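Long-range contact in putative esterase (Sulfolobus solfataricus P2, PDB 2RAU), which probably acts as a lipase or esterase of the alpha/beta-hydrolase fold and binds calcium ions: residues 293-299 against 315-319. Numbering follows the deposited sequence.
Sequences ILVPTIA and LPSNS
Thr-297 packs against Pro-316 and Ser-319 where the loop of residues 315-319 turns into strand 320-324, the parallel neighbour of strand 297-302, with Thr-297 and Glu-320 paired through their backbones. From CB outward, CB and the methyl CG2 share Ser-319 OG, whereas OG1 turns to Pro-316. Thr-297 CB lies 3.4 Å from Ser-319 OG; Thr-297 OG1, turned beside the backbone N (chi1 -58°), meets Pro-316 CG at 3.4 Å, the two side chains crossing at about a right angle. Thr-297 OG1 also donates to Val-295 O at 3.0 Å, approaching from above the carbonyl plane. Ser-319 OG likewise bonds within its own segment, to Pro-316 O at 2.6 Å, tilted from the carbonyl plane, and Ser-319 N reaches that oxygen from the same face. A valine in place of Thr-297 would have no hydroxyl, and Val-295 O would probably lose the donor above its plane. Pro-316 CB rests on Ile-293 O, while the carboxamide of Asn-318 covers Pro-296 CA. Farther along the strand, Ala-299 CB meets Leu-315 CD1. With both hydroxyls donating locally, the segments meet through van der Waals contact and a CA-H...O approach from Ser-319 CA to Thr-297 O (3.4 Å), a match of shape more than of polar pairing.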
ATOM      1  N   ILE A 293      -3.105  16.353 -15.779  1.00 38.05           N
ATOM      2  CA  ILE A 293      -2.814  16.435 -14.351  1.00 34.27           C
ATOM      3  C   ILE A 293      -1.642  17.392 -14.141  1.00 33.91           C
ATOM      4  O   ILE A 293      -0.492  17.027 -14.331  1.00 34.83           O
ATOM      5  CB  ILE A 293      -2.556  15.033 -13.739  1.00 35.46           C
ATOM      6  CG1 ILE A 293      -3.686  14.059 -14.127  1.00 34.75           C
ATOM      7  CG2 ILE A 293      -2.384  15.111 -12.210  1.00 26.44           C
ATOM      8  CD1 ILE A 293      -3.551  12.657 -13.526  1.00 34.42           C
ATOM      9  N   LEU A 294      -1.945  18.619 -13.741  1.00 32.04           N
ATOM     10  CA  LEU A 294      -0.922  19.635 -13.521  1.00 33.49           C
ATOM     11  C   LEU A 294      -0.606  19.756 -12.027  1.00 33.40           C
ATOM     12  O   LEU A 294      -0.836  20.787 -11.385  1.00 34.48           O
ATOM     13  CB  LEU A 294      -1.382  20.979 -14.102  1.00 33.10           C
ATOM     14  CG  LEU A 294      -1.915  20.911 -15.542  1.00 29.86           C
ATOM     15  CD1 LEU A 294      -2.371  22.261 -15.875  1.00 29.01           C
ATOM     16  CD2 LEU A 294      -0.877  20.360 -16.532  1.00 26.62           C
ATOM     17  N   VAL A 295      -0.094  18.675 -11.485  1.00 31.69           N
ATOM     18  CA  VAL A 295       0.227  18.559 -10.080  1.00 31.61           C
ATOM     19  C   VAL A 295       1.732  18.235  -9.979  1.00 29.94           C
ATOM     20  O   VAL A 295       2.201  17.345 -10.691  1.00 30.75           O
ATOM     21  CB  VAL A 295      -0.635  17.392  -9.450  1.00 32.04           C
ATOM     22  CG1 VAL A 295      -0.125  16.963  -8.108  1.00 29.42           C
ATOM     23  CG2 VAL A 295      -2.137  17.793  -9.386  1.00 34.26           C
ATOM     24  N   PRO A 296       2.491  18.963  -9.123  1.00 26.68           N
ATOM     25  CA  PRO A 296       3.871  18.578  -8.824  1.00 27.36           C
ATOM     26  C   PRO A 296       3.926  17.132  -8.367  1.00 25.75           C
ATOM     27  O   PRO A 296       3.147  16.720  -7.487  1.00 25.31           O
ATOM     28  CB  PRO A 296       4.253  19.502  -7.667  1.00 27.16           C
ATOM     29  CG  PRO A 296       3.439  20.671  -7.876  1.00 26.65           C
ATOM     30  CD  PRO A 296       2.122  20.173  -8.388  1.00 28.37           C
ATOM     31  N   THR A 297       4.850  16.380  -8.953  1.00 26.74           N
ATOM     32  CA  THR A 297       4.978  14.938  -8.734  1.00 26.18           C
ATOM     33  C   THR A 297       6.416  14.492  -8.477  1.00 24.94           C
ATOM     34  O   THR A 297       7.347  14.980  -9.108  1.00 26.77           O
ATOM     35  CB  THR A 297       4.387  14.140  -9.957  1.00 25.98           C
ATOM     36  OG1 THR A 297       3.009  14.496 -10.153  1.00 30.00           O
ATOM     37  CG2 THR A 297       4.515  12.627  -9.774  1.00 24.89           C
ATOM     38  N   ILE A 298       6.584  13.605  -7.496  1.00 26.78           N
ATOM     39  CA  ILE A 298       7.862  12.901  -7.291  1.00 26.59           C
ATOM     40  C   ILE A 298       7.555  11.401  -7.415  1.00 25.51           C
ATOM     41  O   ILE A 298       6.573  10.906  -6.860  1.00 26.36           O
ATOM     42  CB  ILE A 298       8.589  13.309  -5.957  1.00 25.70           C
ATOM     43  CG1 ILE A 298      10.008  12.721  -5.912  1.00 25.61           C
ATOM     44  CG2 ILE A 298       7.729  12.966  -4.711  1.00 26.01           C
ATOM     45  CD1 ILE A 298      10.809  13.245  -4.778  1.00 26.06           C
ATOM     46  N   ALA A 299       8.386  10.691  -8.191  1.00 25.75           N
ATOM     47  CA  ALA A 299       8.190   9.267  -8.456  1.00 26.05           C
ATOM     48  C   ALA A 299       9.469   8.532  -8.161  1.00 24.88           C
ATOM     49  O   ALA A 299      10.522   8.894  -8.658  1.00 26.60           O
ATOM     50  CB  ALA A 299       7.746   9.029  -9.913  1.00 24.80           C
ATOM     51  N   LEU A 315       3.340  10.066 -16.879  1.00 41.74           N
ATOM     52  CA  LEU A 315       3.297  10.910 -15.673  1.00 41.04           C
ATOM     53  C   LEU A 315       3.205  12.422 -15.930  1.00 40.42           C
ATOM     54  O   LEU A 315       3.541  12.888 -17.000  1.00 38.83           O
ATOM     55  CB  LEU A 315       4.544  10.670 -14.816  1.00 41.65           C
ATOM     56  CG  LEU A 315       4.789   9.293 -14.206  1.00 42.75           C
ATOM     57  CD1 LEU A 315       6.133   9.321 -13.499  1.00 42.29           C
ATOM     58  CD2 LEU A 315       3.670   8.870 -13.269  1.00 46.01           C
ATOM     59  N   PRO A 316       2.732  13.202 -14.944  1.00 41.12           N
ATOM     60  CA  PRO A 316       2.707  14.660 -15.130  1.00 41.68           C
ATOM     61  C   PRO A 316       4.043  15.265 -15.614  1.00 42.13           C
ATOM     62  O   PRO A 316       5.099  14.682 -15.368  1.00 40.53           O
ATOM     63  CB  PRO A 316       2.326  15.168 -13.743  1.00 42.42           C
ATOM     64  CG  PRO A 316       1.483  14.055 -13.186  1.00 37.50           C
ATOM     65  CD  PRO A 316       2.123  12.801 -13.657  1.00 41.21           C
ATOM     66  N   SER A 317       3.984  16.413 -16.295  1.00 42.94           N
ATOM     67  CA  SER A 317       5.176  17.048 -16.894  1.00 44.52           C
ATOM     68  C   SER A 317       6.225  17.421 -15.834  1.00 45.39           C
ATOM     69  O   SER A 317       7.431  17.288 -16.046  1.00 45.43           O
ATOM     70  CB  SER A 317       4.782  18.285 -17.738  1.00 44.01           C
ATOM     71  N   ASN A 318       5.758  17.901 -14.693  1.00 47.86           N
ATOM     72  CA  ASN A 318       6.644  18.179 -13.542  1.00 52.88           C
ATOM     73  C   ASN A 318       7.651  17.070 -13.137  1.00 48.84           C
ATOM     74  O   ASN A 318       8.802  17.343 -12.788  1.00 47.18           O
ATOM     75  CB  ASN A 318       5.776  18.376 -12.281  1.00 56.54           C
ATOM     76  CG  ASN A 318       4.845  19.574 -12.397  1.00 63.88           C
ATOM     77  OD1 ASN A 318       3.779  19.500 -13.055  1.00 77.29           O
ATOM     78  ND2 ASN A 318       5.231  20.688 -11.747  1.00 55.95           N
ATOM     79  N   SER A 319       7.176  15.833 -13.217  1.00 42.60           N
ATOM     80  CA  SER A 319       7.699  14.744 -12.447  1.00 36.60           C
ATOM     81  C   SER A 319       9.207  14.603 -12.273  1.00 36.42           C
ATOM     82  O   SER A 319       9.941  14.559 -13.232  1.00 37.37           O
ATOM     83  CB  SER A 319       7.081  13.452 -12.966  1.00 34.62           C
ATOM     84  OG  SER A 319       5.669  13.584 -13.036  1.00 34.68           O
TER